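Local atomic coordinates of chloride intracellular channel Clic (Drosophila melanogaster, PDB entry 2YV7), a protein that adopts a soluble glutathione S-transferase-like fold, might insert into membranes to form chloride channels with pH-dependent activity, and may influence ethanol sensitivity. Residues L114-D118 and M171-D175; L124-L128 and H150-I154; M135-K139 and F192-E196; T163-T167 and Y207-Q213. All coordinates share one frame. Residue numbers count along the deposited sequence, not the author numbering.

Interaction 1 of 4, residues L114-D118 and M171-D175; sequences LFVQD and MCCFD
The carbonyl of L114 takes two backbone amides, one from each segment. C173 N, in the first turn of helix 173-193, donates to L114 O at 2.9 Å (160°). V116 N reaches L114 O at 3.1 Å, a weak bond that closes an inverse gamma turn centred on F115 (phi/psi -88/67). The CA register is L114 to C172 (4.8 Å) and F115 to C173 (5.2 Å), with segment directions 52° apart. C172 is the N-cap. C172 N donates to D175 OD2 at 2.9 Å, and F174 N bonds weakly to C172 SG at 3.6 Å: a capping box, consistent with the N-capping box known at the equivalent helix of GSTs. C173 (chi1 p) sets CB over the F115 ring face, 3.7 Å from its centroid. V116 CG2 meets C172 CB at 3.7 Å. F174 (chi1 m) brings CE2 to V116 O at 3.5 Å and CZ to D118 O at 3.7 Å. L114 and F115 also touch helix 41-55, F115 helix 97-107, and F174 helix 119-125.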
loop_
_atom_site.group_PDB
_atom_site.type_symbol
_atom_site.label_atom_id
_atom_site.label_comp_id
_atom_site.label_asym_id
_atom_site.label_seq_id
_atom_site.Cartn_x
_atom_site.Cartn_y
_atom_site.Cartn_z
ATOM N N LEU A 114 11.822 -7.108 8.859
ATOM C CA LEU A 114 10.991 -6.514 7.815
ATOM C C LEU A 114 11.429 -5.051 7.603
ATOM O O LEU A 114 11.424 -4.516 6.480
ATOM C CB LEU A 114 9.520 -6.591 8.227
ATOM C CG LEU A 114 8.423 -6.277 7.219
ATOM C CD1 LEU A 114 8.444 -7.343 6.136
ATOM C CD2 LEU A 114 7.034 -6.196 7.894
ATOM N N PHE A 115 11.792 -4.397 8.689
ATOM C CA PHE A 115 12.265 -3.035 8.628
ATOM C C PHE A 115 13.779 -2.959 8.399
ATOM O O PHE A 115 14.532 -2.538 9.257
ATOM C CB PHE A 115 11.753 -2.236 9.822
ATOM C CG PHE A 115 10.287 -1.904 9.724
ATOM C CD1 PHE A 115 9.319 -2.871 9.977
ATOM C CD2 PHE A 115 9.869 -0.623 9.337
ATOM C CE1 PHE A 115 7.960 -2.581 9.891
ATOM C CE2 PHE A 115 8.495 -0.310 9.226
ATOM C CZ PHE A 115 7.530 -1.300 9.498
ATOM N N VAL A 116 14.196 -3.384 7.205
ATOM C CA VAL A 116 15.604 -3.349 6.751
ATOM C C VAL A 116 16.090 -1.923 6.873
ATOM O O VAL A 116 15.311 -1.004 6.668
ATOM C CB VAL A 116 15.750 -3.789 5.247
ATOM C CG1 VAL A 116 17.213 -3.650 4.736
ATOM C CG2 VAL A 116 15.269 -5.202 5.034
ATOM N N GLN A 117 17.362 -1.744 7.226
ATOM C CA GLN A 117 17.987 -0.422 7.209
ATOM C C GLN A 117 18.602 -0.183 5.839
ATOM O O GLN A 117 19.537 -0.874 5.426
ATOM C CB GLN A 117 19.037 -0.260 8.327
ATOM C CG GLN A 117 18.603 -0.747 9.717
ATOM C CD GLN A 117 17.766 0.275 10.498
ATOM O OE1 GLN A 117 16.647 0.634 10.098
ATOM N NE2 GLN A 117 18.301 0.725 11.643
ATOM N N ASP A 118 18.025 0.767 5.102
ATOM C CA ASP A 118 18.525 1.118 3.784
ATOM C C ASP A 118 18.132 2.572 3.518
ATOM O O ASP A 118 17.073 2.841 2.962
ATOM C CB ASP A 118 17.992 0.151 2.717
ATOM C CG ASP A 118 18.658 0.349 1.352
ATOM O OD1 ASP A 118 18.965 1.513 1.004
ATOM O OD2 ASP A 118 18.873 -0.652 0.609
ATOM N N MET A 171 10.626 -9.381 0.522
ATOM C CA MET A 171 9.884 -8.160 0.817
ATOM C C MET A 171 10.391 -7.469 2.057
ATOM O O MET A 171 10.689 -8.115 3.071
ATOM C CB MET A 171 8.375 -8.451 0.950
ATOM C CG MET A 171 7.723 -8.812 -0.336
ATOM S SD MET A 171 7.391 -7.286 -1.260
ATOM C CE MET A 171 6.276 -6.404 -0.170
ATOM N N CYS A 172 10.502 -6.137 1.977
ATOM C CA CYS A 172 10.671 -5.348 3.189
ATOM C C CYS A 172 9.636 -4.222 3.315
ATOM O O CYS A 172 8.743 -4.023 2.438
ATOM C CB CYS A 172 12.092 -4.762 3.286
ATOM S SG CYS A 172 12.354 -3.508 2.059
ATOM N N CYS A 173 9.762 -3.473 4.392
ATOM C CA CYS A 173 8.895 -2.334 4.711
ATOM C C CYS A 173 8.715 -1.357 3.529
ATOM O O CYS A 173 7.639 -0.739 3.354
ATOM C CB CYS A 173 9.373 -1.574 5.965
ATOM S SG CYS A 173 11.078 -1.003 5.847
ATOM N N PHE A 174 9.805 -1.136 2.789
ATOM C CA PHE A 174 9.792 -0.115 1.730
ATOM C C PHE A 174 8.948 -0.594 0.569
ATOM O O PHE A 174 8.319 0.222 -0.106
ATOM C CB PHE A 174 11.218 0.186 1.237
ATOM C CG PHE A 174 12.138 0.744 2.345
ATOM C CD1 PHE A 174 11.828 1.951 2.952
ATOM C CD2 PHE A 174 13.293 0.078 2.714
ATOM C CE1 PHE A 174 12.679 2.497 3.996
ATOM C CE2 PHE A 174 14.105 0.593 3.739
ATOM C CZ PHE A 174 13.807 1.801 4.340
ATOM N N ASP A 175 8.937 -1.904 0.326
ATOM C CA ASP A 175 8.062 -2.483 -0.702
ATOM C C ASP A 175 6.580 -2.264 -0.352
ATOM O O ASP A 175 5.750 -1.880 -1.205
ATOM C CB ASP A 175 8.385 -3.948 -0.884
ATOM C CG ASP A 175 9.787 -4.133 -1.360
ATOM O OD1 ASP A 175 10.099 -3.622 -2.498
ATOM O OD2 ASP A 175 10.551 -4.682 -0.555
#

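Interaction 2 of 4, residues L124-L128 and H150-I154; sequences LIENL and HLRKI
The H150 side chain is the main bump, and the bend after helix 119-125 is its hollow. I125 to L128 form a type II beta turn, with E126 at phi/psi -55/138 and N127 at 69/15. The partner, 150-154, is helical, and the register runs in reverse: L124 CA lies 6.8 Å from I154 CA, and L128 CA 7.0 Å from H150 CA. H150 (chi1 t) donates from NE2 to L124 O, at the end of helix 119-125 beside the turn, at 2.9 Å (142°); its CE1 lies 3.1 Å from E126 O at the ring edge. L128 (t, p) closes one ring face, with CD1 3.8 Å from the centroid, a CH-pi contact. I154 (m, t) fills the gap between two leucines: its CG1 is 4.0 Å from L124 CG, and its CD1 4.0 Å from L128 CD2. L124 (t, p) rests CD1 3.8 Å from K153 O. Helix 141-161 packs on the junction of helices 119-125 and 128-136 in the helical C-terminal domain of the GST fold.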
loop_
_atom_site.group_PDB
_atom_site.type_symbol
_atom_site.label_atom_id
_atom_site.label_comp_id
_atom_site.label_asym_id
_atom_site.label_seq_id
_atom_site.Cartn_x
_atom_site.Cartn_y
_atom_site.Cartn_z
ATOM N N LEU A 124 15.160 7.194 -1.934
ATOM C CA LEU A 124 14.677 6.861 -3.277
ATOM C C LEU A 124 13.166 7.052 -3.424
ATOM O O LEU A 124 12.695 7.555 -4.422
ATOM C CB LEU A 124 15.068 5.437 -3.673
ATOM C CG LEU A 124 14.561 4.882 -5.017
ATOM C CD1 LEU A 124 15.401 5.535 -6.110
ATOM C CD2 LEU A 124 14.766 3.360 -5.010
ATOM N N ILE A 125 12.391 6.541 -2.463
ATOM C CA ILE A 125 10.942 6.564 -2.635
ATOM C C ILE A 125 10.231 7.753 -1.969
ATOM O O ILE A 125 9.042 7.955 -2.151
ATOM C CB ILE A 125 10.324 5.242 -2.188
ATOM C CG1 ILE A 125 10.491 5.020 -0.659
ATOM C CG2 ILE A 125 10.991 4.058 -2.962
ATOM C CD1 ILE A 125 9.722 3.720 -0.107
ATOM N N GLU A 126 10.960 8.532 -1.179
ATOM C CA GLU A 126 10.362 9.653 -0.468
ATOM C C GLU A 126 9.635 10.621 -1.401
ATOM O O GLU A 126 10.137 10.928 -2.507
ATOM C CB GLU A 126 11.449 10.395 0.325
ATOM C CG GLU A 126 10.904 11.416 1.278
ATOM C CD GLU A 126 12.005 11.975 2.162
ATOM O OE1 GLU A 126 13.150 12.134 1.631
ATOM O OE2 GLU A 126 11.714 12.209 3.379
ATOM N N ASN A 127 8.459 11.086 -0.959
ATOM C CA ASN A 127 7.690 12.136 -1.655
ATOM C C ASN A 127 7.087 11.692 -2.995
ATOM O O ASN A 127 6.614 12.501 -3.784
ATOM C CB ASN A 127 8.585 13.384 -1.912
ATOM C CG ASN A 127 8.923 14.173 -0.625
ATOM O OD1 ASN A 127 10.045 14.713 -0.487
ATOM N ND2 ASN A 127 7.979 14.253 0.298
ATOM N N LEU A 128 7.041 10.396 -3.244
ATOM C CA LEU A 128 6.456 9.906 -4.485
ATOM C C LEU A 128 4.971 10.233 -4.562
ATOM O O LEU A 128 4.442 10.767 -5.567
ATOM C CB LEU A 128 6.710 8.392 -4.616
ATOM C CG LEU A 128 6.047 7.699 -5.806
ATOM C CD1 LEU A 128 6.670 8.305 -7.087
ATOM C CD2 LEU A 128 6.255 6.175 -5.756
ATOM N N HIS A 150 10.645 10.464 -11.321
ATOM C CA HIS A 150 10.814 9.722 -10.020
ATOM C C HIS A 150 10.729 8.219 -10.301
ATOM O O HIS A 150 11.521 7.454 -9.780
ATOM C CB HIS A 150 9.719 10.147 -9.096
ATOM C CG HIS A 150 9.997 9.858 -7.656
ATOM N ND1 HIS A 150 9.545 10.683 -6.657
ATOM C CD2 HIS A 150 10.711 8.877 -7.049
ATOM C CE1 HIS A 150 9.910 10.189 -5.486
ATOM N NE2 HIS A 150 10.603 9.087 -5.690
ATOM N N LEU A 151 9.742 7.798 -11.119
ATOM C CA LEU A 151 9.563 6.353 -11.437
ATOM C C LEU A 151 10.794 5.865 -12.203
ATOM O O LEU A 151 11.163 4.703 -12.123
ATOM C CB LEU A 151 8.319 6.114 -12.269
ATOM C CG LEU A 151 6.959 6.494 -11.643
ATOM C CD1 LEU A 151 5.736 6.296 -12.538
ATOM C CD2 LEU A 151 6.815 5.602 -10.310
ATOM N N ARG A 152 11.384 6.756 -13.029
ATOM C CA ARG A 152 12.646 6.379 -13.721
ATOM C C ARG A 152 13.742 6.071 -12.768
ATOM O O ARG A 152 14.494 5.127 -12.961
ATOM C CB ARG A 152 13.007 7.462 -14.752
ATOM C CG ARG A 152 14.343 7.292 -15.539
ATOM C CD ARG A 152 14.374 5.959 -16.296
ATOM N NE ARG A 152 15.652 5.722 -17.034
ATOM C CZ ARG A 152 15.845 6.128 -18.290
ATOM N NH1 ARG A 152 14.878 6.786 -18.896
ATOM N NH2 ARG A 152 16.993 5.862 -18.932
ATOM N N LYS A 153 13.883 6.888 -11.741
ATOM C CA LYS A 153 14.879 6.649 -10.669
ATOM C C LYS A 153 14.641 5.324 -10.010
ATOM O O LYS A 153 15.587 4.535 -9.822
ATOM C CB LYS A 153 14.889 7.771 -9.621
ATOM C CG LYS A 153 15.078 9.261 -10.099
ATOM C CD LYS A 153 16.150 9.511 -11.081
ATOM C CE LYS A 153 15.941 10.985 -11.694
ATOM N NZ LYS A 153 15.475 11.963 -10.613
ATOM N N ILE A 154 13.378 5.032 -9.675
ATOM C CA ILE A 154 13.052 3.720 -9.063
ATOM C C ILE A 154 13.358 2.595 -10.031
ATOM O O ILE A 154 13.973 1.634 -9.707
ATOM C CB ILE A 154 11.578 3.705 -8.554
ATOM C CG1 ILE A 154 11.437 4.820 -7.497
ATOM C CG2 ILE A 154 11.151 2.323 -8.079
ATOM C CD1 ILE A 154 9.903 5.263 -7.119
#

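Interaction 3 of 4, residues M135-K139 and F192-E196; sequences MLVKK and FVDFE
F192 is helical (phi/psi -80/-44), and its CA is 6.4 Å from L136 CA. Its CB points at the other segment and meets L136 CD2 at 4.1 Å. L136 is m, t. Helix 224-235 lies beside this pair, where Y231 and Q235 touch both residues. V193 follows at phi/psi -130/21, its CA 5.3 Å from K139 CA. Its side chain is wedged where the chain turns away after helix 128-136. With chi1 m, its CG1 lies 3.7 Å from M135 O, 3.9 Å from K138 C and 3.8 Å from K139 N. Its CG2 meets M135 CE at 4.0 Å, and K139 CG lies 4.2 Å from V193 CB. The contact joins the C-terminal ends of two helices of the GST-type helical domain by apolar packing. D194 then turns the chain with positive phi (47/39) before F195, extended at -85/137 with chi1 t, whose backbone is hydrogen-bonded to G189. M135 (m, t, p) lays CE over one face of the F195 ring, 3.6 Å from F195 CG and 4.1 Å from the centroid. M135 SD is 4.8 Å from that centroid, a Met-aromatic contact. N144 and L147 of helix 141-161 touch both M135 and F195.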
loop_
_atom_site.group_PDB
_atom_site.type_symbol
_atom_site.label_atom_id
_atom_site.label_comp_id
_atom_site.label_asym_id
_atom_site.label_seq_id
_atom_site.Cartn_x
_atom_site.Cartn_y
_atom_site.Cartn_z
ATOM N N MET A 135 -0.385 15.785 -9.920
ATOM C CA MET A 135 -0.703 15.446 -11.310
ATOM C C MET A 135 -2.190 15.310 -11.508
ATOM O O MET A 135 -2.756 15.648 -12.571
ATOM C CB MET A 135 -0.114 14.064 -11.586
ATOM C CG MET A 135 1.216 14.005 -11.938
ATOM S SD MET A 135 1.390 12.222 -12.192
ATOM C CE MET A 135 0.237 11.878 -13.499
ATOM N N LEU A 136 -2.869 14.845 -10.475
ATOM C CA LEU A 136 -4.303 14.559 -10.618
ATOM C C LEU A 136 -5.193 15.822 -10.615
ATOM O O LEU A 136 -6.334 15.757 -11.030
ATOM C CB LEU A 136 -4.789 13.654 -9.477
ATOM C CG LEU A 136 -4.166 12.228 -9.393
ATOM C CD1 LEU A 136 -4.767 11.457 -8.236
ATOM C CD2 LEU A 136 -4.331 11.436 -10.639
ATOM N N VAL A 137 -4.656 16.922 -10.106
ATOM C CA VAL A 137 -5.339 18.210 -10.001
ATOM C C VAL A 137 -6.026 18.576 -11.308
ATOM O O VAL A 137 -7.142 19.079 -11.285
ATOM C CB VAL A 137 -4.350 19.333 -9.601
ATOM C CG1 VAL A 137 -4.993 20.753 -9.755
ATOM C CG2 VAL A 137 -3.794 19.106 -8.169
ATOM N N LYS A 138 -5.310 18.367 -12.424
ATOM C CA LYS A 138 -5.838 18.469 -13.792
ATOM C C LYS A 138 -4.757 17.990 -14.752
ATOM O O LYS A 138 -3.620 17.872 -14.331
ATOM C CB LYS A 138 -6.145 19.915 -14.133
ATOM C CG LYS A 138 -4.926 20.732 -14.383
ATOM C CD LYS A 138 -5.289 21.967 -15.203
ATOM C CE LYS A 138 -5.440 23.140 -14.298
ATOM N NZ LYS A 138 -4.196 23.304 -13.490
ATOM N N LYS A 139 -5.092 17.787 -16.027
ATOM C CA LYS A 139 -4.114 17.299 -16.984
ATOM C C LYS A 139 -3.001 18.318 -17.148
ATOM O O LYS A 139 -3.241 19.472 -17.508
ATOM C CB LYS A 139 -4.756 17.023 -18.347
ATOM C CG LYS A 139 -4.164 15.798 -19.014
ATOM C CD LYS A 139 -4.860 15.432 -20.295
ATOM C CE LYS A 139 -6.079 14.514 -20.091
ATOM N NZ LYS A 139 -6.609 14.203 -21.461
ATOM N N PHE A 192 -8.003 9.497 -14.339
ATOM C CA PHE A 192 -8.200 10.953 -14.268
ATOM C C PHE A 192 -7.483 11.711 -15.354
ATOM O O PHE A 192 -8.089 12.646 -15.908
ATOM C CB PHE A 192 -7.793 11.536 -12.893
ATOM C CG PHE A 192 -8.733 11.089 -11.803
ATOM C CD1 PHE A 192 -9.974 11.701 -11.652
ATOM C CD2 PHE A 192 -8.409 10.030 -11.005
ATOM C CE1 PHE A 192 -10.874 11.262 -10.689
ATOM C CE2 PHE A 192 -9.300 9.585 -10.059
ATOM C CZ PHE A 192 -10.540 10.199 -9.892
ATOM N N VAL A 193 -6.227 11.355 -15.627
ATOM C CA VAL A 193 -5.412 12.213 -16.556
ATOM C C VAL A 193 -4.744 11.419 -17.664
ATOM O O VAL A 193 -3.844 11.936 -18.342
ATOM C CB VAL A 193 -4.380 13.135 -15.789
ATOM C CG1 VAL A 193 -5.153 14.162 -14.933
ATOM C CG2 VAL A 193 -3.414 12.291 -14.951
ATOM N N ASP A 194 -5.250 10.226 -17.956
ATOM C CA ASP A 194 -4.648 9.400 -18.997
ATOM C C ASP A 194 -3.124 9.271 -18.926
ATOM O O ASP A 194 -2.408 9.346 -19.959
ATOM C CB ASP A 194 -5.028 9.930 -20.393
ATOM C CG ASP A 194 -4.830 8.889 -21.480
ATOM O OD1 ASP A 194 -4.833 7.618 -21.202
ATOM O OD2 ASP A 194 -4.667 9.375 -22.640
ATOM N N PHE A 195 -2.612 9.161 -17.709
ATOM C CA PHE A 195 -1.205 8.848 -17.503
ATOM C C PHE A 195 -1.000 7.377 -17.537
ATOM O O PHE A 195 -1.786 6.600 -16.928
ATOM C CB PHE A 195 -0.752 9.381 -16.118
ATOM C CG PHE A 195 0.681 9.114 -15.825
ATOM C CD1 PHE A 195 1.682 9.907 -16.405
ATOM C CD2 PHE A 195 1.033 8.057 -14.989
ATOM C CE1 PHE A 195 3.026 9.678 -16.104
ATOM C CE2 PHE A 195 2.335 7.782 -14.732
ATOM C CZ PHE A 195 3.351 8.563 -15.251
ATOM N N GLU A 196 0.079 6.940 -18.225
ATOM C CA GLU A 196 0.507 5.546 -18.172
ATOM C C GLU A 196 1.969 5.467 -17.930
ATOM O O GLU A 196 2.688 6.291 -18.447
ATOM C CB GLU A 196 0.265 4.811 -19.491
ATOM C CG GLU A 196 -0.984 3.984 -19.442
ATOM C CD GLU A 196 -1.503 3.664 -20.824
ATOM O OE1 GLU A 196 -0.779 3.960 -21.829
ATOM O OE2 GLU A 196 -2.636 3.146 -20.898
#

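Interaction 4 of 4, residues T163-T167 and Y207-Q213; sequences TRFLT and YMYHMYQ
Segment 163-167 is an irregular loop. R164 (phi/psi -68/-40) and L166 (-63/-36) have helical angles, while F165 between them is extended (-120/-175). T163 OG1 donates to F165 O at 2.8 Å. Residues 207-212 are helical. The nearest CA pair is R164 to Y207, 6.7 Å apart. R164 (t, t, m) lies over one face of the H210 ring, its CG 4.0 Å from the centroid. R164 NH1 is 3.0 Å from H210 ND1, but the angle is too poor for a hydrogen bond. H210 ND1 donates weakly to Q213 OE1 at 3.5 Å. A water links the segments: it donates to H210 O at 2.8 Å and accepts weakly from R164 NH1 at 3.1 Å. Y207 (chi1 t) slides its ring edge under the loop. Y207 CD1 is 3.6 Å from R164 O, Y207 CE1 is 4.1 Å from F165 CD1, and Y207 OH is 3.8 Å from L166 CD1. That hydroxyl is hydrogen-bonded to D175 OD1. In the helical C-terminal domain of the GST fold, the contact fastens the loop between helices 141-161 and 173-193 to helix 202-212. Y207 also packs on helices 141-161 and 173-193, and L166 touches helix 119-125.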
loop_
_atom_site.group_PDB
_atom_site.type_symbol
_atom_site.label_atom_id
_atom_site.label_comp_id
_atom_site.label_asym_id
_atom_site.label_seq_id
_atom_site.Cartn_x
_atom_site.Cartn_y
_atom_site.Cartn_z
ATOM N N THR A 163 17.442 -7.375 -8.113
ATOM C CA THR A 163 16.828 -8.207 -7.091
ATOM C C THR A 163 15.324 -8.124 -7.340
ATOM O O THR A 163 14.870 -7.246 -8.095
ATOM C CB THR A 163 17.197 -7.724 -5.711
ATOM O OG1 THR A 163 16.895 -6.310 -5.581
ATOM C CG2 THR A 163 18.701 -7.938 -5.469
ATOM N N ARG A 164 14.573 -9.061 -6.766
ATOM C CA ARG A 164 13.151 -9.164 -7.038
ATOM C C ARG A 164 12.504 -7.930 -6.416
ATOM O O ARG A 164 11.641 -7.356 -7.040
ATOM C CB ARG A 164 12.491 -10.413 -6.449
ATOM C CG ARG A 164 11.028 -10.567 -6.826
ATOM C CD ARG A 164 10.433 -11.820 -6.304
ATOM N NE ARG A 164 10.662 -12.860 -7.275
ATOM C CZ ARG A 164 9.709 -13.569 -7.863
ATOM N NH1 ARG A 164 8.422 -13.382 -7.567
ATOM N NH2 ARG A 164 10.068 -14.499 -8.733
ATOM N N PHE A 165 12.960 -7.546 -5.229
ATOM C CA PHE A 165 12.325 -6.397 -4.535
ATOM C C PHE A 165 13.309 -5.257 -4.258
ATOM O O PHE A 165 14.449 -5.297 -4.710
ATOM C CB PHE A 165 11.675 -6.939 -3.257
ATOM C CG PHE A 165 10.641 -7.989 -3.526
ATOM C CD1 PHE A 165 9.448 -7.674 -4.173
ATOM C CD2 PHE A 165 10.877 -9.327 -3.129
ATOM C CE1 PHE A 165 8.473 -8.650 -4.402
ATOM C CE2 PHE A 165 9.885 -10.308 -3.343
ATOM C CZ PHE A 165 8.704 -9.962 -3.979
ATOM N N LEU A 166 12.890 -4.210 -3.549
ATOM C CA LEU A 166 13.743 -3.021 -3.492
ATOM C C LEU A 166 15.116 -3.275 -2.811
ATOM O O LEU A 166 16.092 -2.629 -3.144
ATOM C CB LEU A 166 13.094 -1.879 -2.717
ATOM C CG LEU A 166 11.990 -1.155 -3.465
ATOM C CD1 LEU A 166 11.084 -0.392 -2.522
ATOM C CD2 LEU A 166 12.625 -0.155 -4.501
ATOM N N THR A 167 15.166 -4.106 -1.791
ATOM C CA THR A 167 16.416 -4.242 -1.035
ATOM C C THR A 167 16.995 -5.654 -1.139
ATOM O O THR A 167 17.979 -5.962 -0.455
ATOM C CB THR A 167 16.240 -3.925 0.466
ATOM O OG1 THR A 167 15.376 -4.926 0.996
ATOM C CG2 THR A 167 15.592 -2.524 0.695
ATOM N N TYR A 207 8.944 -5.461 -11.489
ATOM C CA TYR A 207 8.608 -5.363 -10.076
ATOM C C TYR A 207 7.066 -5.465 -9.880
ATOM O O TYR A 207 6.590 -6.181 -8.992
ATOM C CB TYR A 207 9.126 -3.991 -9.564
ATOM C CG TYR A 207 8.927 -3.693 -8.105
ATOM C CD1 TYR A 207 9.737 -4.261 -7.115
ATOM C CD2 TYR A 207 7.945 -2.785 -7.724
ATOM C CE1 TYR A 207 9.595 -3.937 -5.748
ATOM C CE2 TYR A 207 7.776 -2.425 -6.343
ATOM C CZ TYR A 207 8.597 -2.977 -5.387
ATOM O OH TYR A 207 8.389 -2.573 -4.100
ATOM N N MET A 208 6.293 -4.729 -10.699
ATOM C CA MET A 208 4.834 -4.776 -10.595
ATOM C C MET A 208 4.294 -6.168 -10.946
ATOM O O MET A 208 3.348 -6.681 -10.300
ATOM C CB MET A 208 4.205 -3.650 -11.435
ATOM C CG MET A 208 4.541 -2.301 -10.844
ATOM S SD MET A 208 3.674 -0.926 -11.603
ATOM C CE MET A 208 4.743 -0.540 -12.962
ATOM N N TYR A 209 4.928 -6.811 -11.916
ATOM C CA TYR A 209 4.546 -8.156 -12.267
ATOM C C TYR A 209 4.611 -9.013 -11.003
ATOM O O TYR A 209 3.634 -9.681 -10.635
ATOM C CB TYR A 209 5.452 -8.681 -13.355
ATOM C CG TYR A 209 5.148 -10.084 -13.740
ATOM C CD1 TYR A 209 4.061 -10.370 -14.568
ATOM C CD2 TYR A 209 5.938 -11.121 -13.292
ATOM C CE1 TYR A 209 3.768 -11.680 -14.936
ATOM C CE2 TYR A 209 5.666 -12.417 -13.656
ATOM C CZ TYR A 209 4.564 -12.689 -14.476
ATOM O OH TYR A 209 4.282 -13.996 -14.864
ATOM N N HIS A 210 5.725 -8.945 -10.308
ATOM C CA HIS A 210 5.862 -9.663 -9.038
ATOM C C HIS A 210 4.934 -9.221 -7.952
ATOM O O HIS A 210 4.552 -10.019 -7.129
ATOM C CB HIS A 210 7.285 -9.636 -8.553
ATOM C CG HIS A 210 8.225 -10.344 -9.478
ATOM N ND1 HIS A 210 7.968 -11.611 -9.961
ATOM C CD2 HIS A 210 9.376 -9.937 -10.071
ATOM C CE1 HIS A 210 8.944 -11.970 -10.785
ATOM N NE2 HIS A 210 9.818 -10.975 -10.859
ATOM N N MET A 211 4.620 -7.919 -7.902
ATOM C CA MET A 211 3.652 -7.406 -6.936
ATOM C C MET A 211 2.292 -8.021 -7.059
ATOM O O MET A 211 1.623 -8.293 -6.042
ATOM C CB MET A 211 3.584 -5.866 -7.091
ATOM C CG MET A 211 2.323 -5.227 -6.980
ATOM S SD MET A 211 2.747 -3.441 -7.198
ATOM C CE MET A 211 1.541 -3.079 -8.431
ATOM N N TYR A 212 1.894 -8.316 -8.290
ATOM C CA TYR A 212 0.600 -8.917 -8.495
ATOM C C TYR A 212 0.574 -10.403 -8.164
ATOM O O TYR A 212 -0.521 -10.956 -8.052
ATOM C CB TYR A 212 0.157 -8.678 -9.918
ATOM C CG TYR A 212 -0.097 -7.192 -10.212
ATOM C CD1 TYR A 212 -0.958 -6.386 -9.363
ATOM C CD2 TYR A 212 0.499 -6.579 -11.337
ATOM C CE1 TYR A 212 -1.162 -5.051 -9.600
ATOM C CE2 TYR A 212 0.271 -5.224 -11.601
ATOM C CZ TYR A 212 -0.579 -4.484 -10.759
ATOM O OH TYR A 212 -0.778 -3.188 -11.015
ATOM N N GLN A 213 1.753 -11.038 -8.069
ATOM C CA GLN A 213 1.887 -12.458 -7.652
ATOM C C GLN A 213 1.975 -12.585 -6.134
ATOM O O GLN A 213 1.999 -13.710 -5.610
ATOM C CB GLN A 213 3.117 -13.119 -8.281
ATOM C CG GLN A 213 3.031 -13.294 -9.774
ATOM C CD GLN A 213 4.308 -13.890 -10.393
ATOM O OE1 GLN A 213 5.380 -13.954 -9.755
ATOM N NE2 GLN A 213 4.203 -14.299 -11.655
HETATM O O HOH W 1 6.019 -12.115 -6.015
#

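D175 joins interactions 1 and 4. Its OD1 lies 2.6 Å from Y207 OH and 3.0 Å from L166 N, both probable hydrogen bonds, and its OD2 serves the capping box. Interaction 2 touches both: I125 CD1 is 3.8 Å from F174 O, and L124 CD2 is 4.1 Å from L166 CD2. Interaction 3 lies farther along helix 173-193, its centre about 30 Å from that of interaction 1. It meets interaction 2 where L151 CD1 is 4.3 Å from F195 CZ. The calcium site (H83, P85, L95, N97) uses no residue of these contacts. Interaction 1 borders helix 41-55, nearly all of which falls in the segment predicted to span the membrane after insertion.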